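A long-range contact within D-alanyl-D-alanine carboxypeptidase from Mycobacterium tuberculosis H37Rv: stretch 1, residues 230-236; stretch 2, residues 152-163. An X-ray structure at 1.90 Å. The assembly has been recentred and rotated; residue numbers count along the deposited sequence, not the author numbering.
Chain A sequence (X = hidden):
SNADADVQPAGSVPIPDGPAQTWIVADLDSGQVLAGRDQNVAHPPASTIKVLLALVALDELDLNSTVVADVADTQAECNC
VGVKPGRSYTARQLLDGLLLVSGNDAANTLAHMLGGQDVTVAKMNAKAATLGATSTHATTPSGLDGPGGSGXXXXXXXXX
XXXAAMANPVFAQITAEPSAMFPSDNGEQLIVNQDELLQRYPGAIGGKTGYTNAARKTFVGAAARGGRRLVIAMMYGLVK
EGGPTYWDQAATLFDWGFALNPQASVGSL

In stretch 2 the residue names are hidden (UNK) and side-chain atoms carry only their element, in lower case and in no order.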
# COMPACT_ATOMS: atom_id res chain seq x y z
N LEU A 230 11.63 1.49 9.63
CA LEU A 230 10.95 2.73 9.26
C LEU A 230 9.81 2.45 8.31
O LEU A 230 9.83 1.47 7.57
CB LEU A 230 11.92 3.71 8.59
CG LEU A 230 13.11 4.24 9.42
CD1 LEU A 230 13.97 5.20 8.60
CD2 LEU A 230 12.64 4.92 10.72
N VAL A 231 8.83 3.33 8.32
CA VAL A 231 7.73 3.24 7.39
C VAL A 231 7.52 4.62 6.79
O VAL A 231 7.59 5.64 7.49
CB VAL A 231 6.46 2.68 8.08
CG1 VAL A 231 6.06 3.54 9.27
CG2 VAL A 231 5.31 2.56 7.09
N ILE A 232 7.31 4.68 5.48
CA ILE A 232 7.11 5.97 4.83
C ILE A 232 5.89 5.91 3.96
O ILE A 232 5.44 4.82 3.57
CB ILE A 232 8.31 6.39 3.95
CG1 ILE A 232 8.44 5.44 2.76
CG2 ILE A 232 9.59 6.45 4.77
CD1 ILE A 232 9.50 5.87 1.73
N ALA A 233 5.33 7.07 3.66
CA ALA A 233 4.28 7.18 2.65
C ALA A 233 4.52 8.46 1.87
O ALA A 233 5.07 9.43 2.39
CB ALA A 233 2.90 7.17 3.29
N MSE A 234 4.13 8.44 0.60
CA MSE A 234 4.32 9.57 -0.29
C MSE A 234 3.07 9.67 -1.14
O MSE A 234 2.58 8.66 -1.64
CB MSE A 234 5.55 9.31 -1.17
CG MSE A 234 6.85 9.29 -0.40
SE MSE A 234 8.26 8.28 -1.33
CE MSE A 234 8.15 9.12 -3.08
N MSE A 235 2.52 10.87 -1.27
CA MSE A 235 1.28 11.03 -2.03
C MSE A 235 1.35 12.17 -3.03
O MSE A 235 2.17 13.09 -2.91
CB MSE A 235 0.09 11.28 -1.10
CG MSE A 235 -0.07 10.33 0.07
SE MSE A 235 -1.83 10.60 0.90
CE MSE A 235 -2.93 9.60 -0.38
N TYR A 236 0.46 12.10 -4.02
CA TYR A 236 0.18 13.21 -4.91
C TYR A 236 1.41 13.75 -5.63
O TYR A 236 1.66 14.96 -5.65
CB TYR A 236 -0.52 14.34 -4.14
CG TYR A 236 -1.35 15.21 -5.03
CD1 TYR A 236 -2.43 14.69 -5.73
CD2 TYR A 236 -1.07 16.56 -5.17
CE1 TYR A 236 -3.21 15.49 -6.55
CE2 TYR A 236 -1.84 17.37 -5.98
CZ TYR A 236 -2.91 16.83 -6.67
OH TYR A 236 -3.68 17.63 -7.48
N UNK A 152 -10.02 9.00 -0.15
CA UNK A 152 -9.08 9.87 0.52
C UNK A 152 -8.24 9.11 1.52
O UNK A 152 -8.72 8.18 2.16
c UNK A 152 -9.81 11.00 1.23
N UNK A 153 -6.99 9.53 1.65
CA UNK A 153 -6.19 9.15 2.81
C UNK A 153 -5.14 10.23 3.03
O UNK A 153 -5.12 11.24 2.32
c UNK A 153 -5.54 7.77 2.63
o UNK A 153 -5.02 7.30 3.88
N UNK A 154 -4.27 10.04 4.01
CA UNK A 154 -3.20 11.00 4.27
C UNK A 154 -1.93 10.19 4.42
O UNK A 154 -2.00 8.97 4.65
c UNK A 154 -3.44 11.82 5.55
o UNK A 154 -3.46 10.94 6.69
c UNK A 154 -4.78 12.59 5.47
N UNK A 155 -0.78 10.83 4.27
CA UNK A 155 0.49 10.14 4.48
C UNK A 155 0.53 9.51 5.87
O UNK A 155 0.94 8.36 6.04
c UNK A 155 1.67 11.11 4.28
N UNK A 156 0.07 10.27 6.86
CA UNK A 156 -0.05 9.76 8.23
C UNK A 156 -0.94 8.52 8.30
O UNK A 156 -0.52 7.48 8.84
c UNK A 156 -2.31 9.45 12.02
n UNK A 156 -1.18 9.79 12.62
n UNK A 156 -2.22 9.78 10.75
c UNK A 156 -0.34 10.37 11.69
c UNK A 156 -1.00 10.37 10.50
c UNK A 156 -0.59 10.86 9.15
N UNK A 157 -2.16 8.59 7.78
CA UNK A 157 -3.03 7.41 7.83
C UNK A 157 -2.46 6.21 7.06
O UNK A 157 -2.63 5.07 7.48
o UNK A 157 -4.70 9.03 9.26
o UNK A 157 -6.50 8.63 8.05
c UNK A 157 -5.27 8.51 8.28
c UNK A 157 -4.43 7.72 7.29
N UNK A 158 -1.80 6.47 5.93
CA UNK A 158 -1.23 5.36 5.16
C UNK A 158 -0.19 4.57 5.97
O UNK A 158 -0.20 3.34 5.94
c UNK A 158 -1.65 6.27 2.75
c UNK A 158 -0.92 6.69 1.46
c UNK A 158 -0.64 5.84 3.82
c UNK A 158 -2.62 5.13 2.46
N UNK A 159 0.68 5.25 6.70
CA UNK A 159 1.68 4.53 7.49
C UNK A 159 1.05 3.86 8.71
O UNK A 159 1.51 2.83 9.16
c UNK A 159 2.93 5.39 7.89
c UNK A 159 2.57 6.54 8.84
c UNK A 159 3.63 5.91 6.65
N UNK A 160 -0.02 4.45 9.23
CA UNK A 160 -0.76 3.83 10.31
C UNK A 160 -1.37 2.53 9.82
O UNK A 160 -1.32 1.49 10.49
c UNK A 160 -1.85 4.79 10.85
c UNK A 160 -1.19 5.97 11.59
c UNK A 160 -2.83 4.05 11.77
N UNK A 161 -1.93 2.57 8.62
CA UNK A 161 -2.54 1.37 8.05
C UNK A 161 -1.46 0.33 7.70
O UNK A 161 -1.62 -0.86 7.98
c UNK A 161 -4.69 2.40 7.24
c UNK A 161 -3.69 0.49 5.95
c UNK A 161 -5.35 3.29 6.19
c UNK A 161 -3.39 1.73 6.80
N UNK A 162 -0.36 0.79 7.11
CA UNK A 162 0.71 -0.13 6.75
C UNK A 162 1.38 -0.79 7.97
O UNK A 162 1.83 -1.93 7.91
c UNK A 162 2.78 -1.70 3.07
c UNK A 162 3.84 -0.77 5.45
c UNK A 162 1.78 0.58 5.93
c UNK A 162 4.58 -1.64 4.65
c UNK A 162 2.57 -0.36 5.07
c UNK A 162 2.05 -0.83 3.88
c UNK A 162 4.04 -2.11 3.46
N UNK A 163 1.47 -0.03 9.04
CA UNK A 163 2.05 -0.52 10.28
C UNK A 163 1.21 -1.67 10.84
O UNK A 163 1.74 -2.68 11.32
n UNK A 163 2.41 2.89 15.77
c UNK A 163 2.79 0.32 12.58
c UNK A 163 3.03 1.62 13.34
n UNK A 163 4.02 1.66 16.86
n UNK A 163 3.68 1.36 14.62
c UNK A 163 2.11 0.63 11.28
c UNK A 163 3.37 1.97 15.75

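Position 152 carries a single side-chain carbon; CA-to-CB points sideways, with CB 7.2 Å from Met235 CE at nearest; one carbon and nothing else is alanine, Ala152. At position 153 one carbon is followed by one oxygen, the signature of serine. Ser153 meets the strand mainly through its backbone, its O lying 3.6 Å from SE of Met235, a selenomethionine, while its hydroxyl is hydrogen-bonded elsewhere in the structure.

Position 154 has one carbon carrying an oxygen and a carbon, a branch at the first atom that fits threonine. Its CA-to-CB bond points away from the strand, and the side chain works within its own stretch: OG1 of Thr154 accepts from the backbone N of position 157 at 2.9 Å, capping the helix that starts at the next residue. Its backbone still meets the strand, with Thr154 C 3.5 Å from Met235 SE.

Position 155 again shows one carbon, so it is alanine. Here smallness coincides with the closest CA pairing between the stretches, 5.1 Å from the CA of Ala155 to the CA of Ala233. The methyl of Ala233 sits 3.6 Å from Ala155 O and 4.2 Å from Ala155 CB, and Met235 SE lies 3.5 Å from Ala155 N.

At position 156 one carbon leads to a five-membered ring of three carbons and two nitrogens: histidine, pointing away. Position 157 has two carbons, the second bearing two oxygens. The short acid is aspartate; Asp157 also points away, and its OD1 accepts from His156 ND1 at 3.0 Å. Polar groups thus pair off the interface.

Position 158 has four carbons forked at the second, hence leucine. Leu158 points toward the strand, its CB 3.8 Å from Ala233 CB and its CD1 4.0 Å from Met235 CE. Position 159 has three carbons, forked at the first: valine. Val159 CG1 packs 3.8 Å from Val231 CG2, 3.7 Å from Ala233 CB and 3.5 Å from the backbone C of Ile232, so it rests on main chain as well as side chains.

Position 160 has the same three-carbon fork, but Val160 points away. Four carbons at position 161, forked at the first with one arm two carbons long, give isoleucine; Ile161 is out of reach. Position 162 has one carbon and a six-carbon ring, phenylalanine, and Phe162 CD2 lies 4.0 Å from Val231 CG2, an oblique approach. At position 163 three carbons, a nitrogen and a carbon bearing two more nitrogens spell arginine; Arg163 CA-to-CB points sideways, with no atom within 4.5 Å of the strand.

The rule is periodicity matched to periodicity. Alternate strand residues Val231, Ala233 and Met235 point toward the helix, which answers with Leu158, Val159 and Phe162. No hydrogen bond crosses; apolar packing fills the interface, burying 430 Å² in all. Small Ala233 and Ala155 sit at the near point, larger side chains extend the packing along the strand, and the axes run at 139°, nearer antiparallel than perpendicular.

Stretch 2 152-163: ASTAHDLVVIFR
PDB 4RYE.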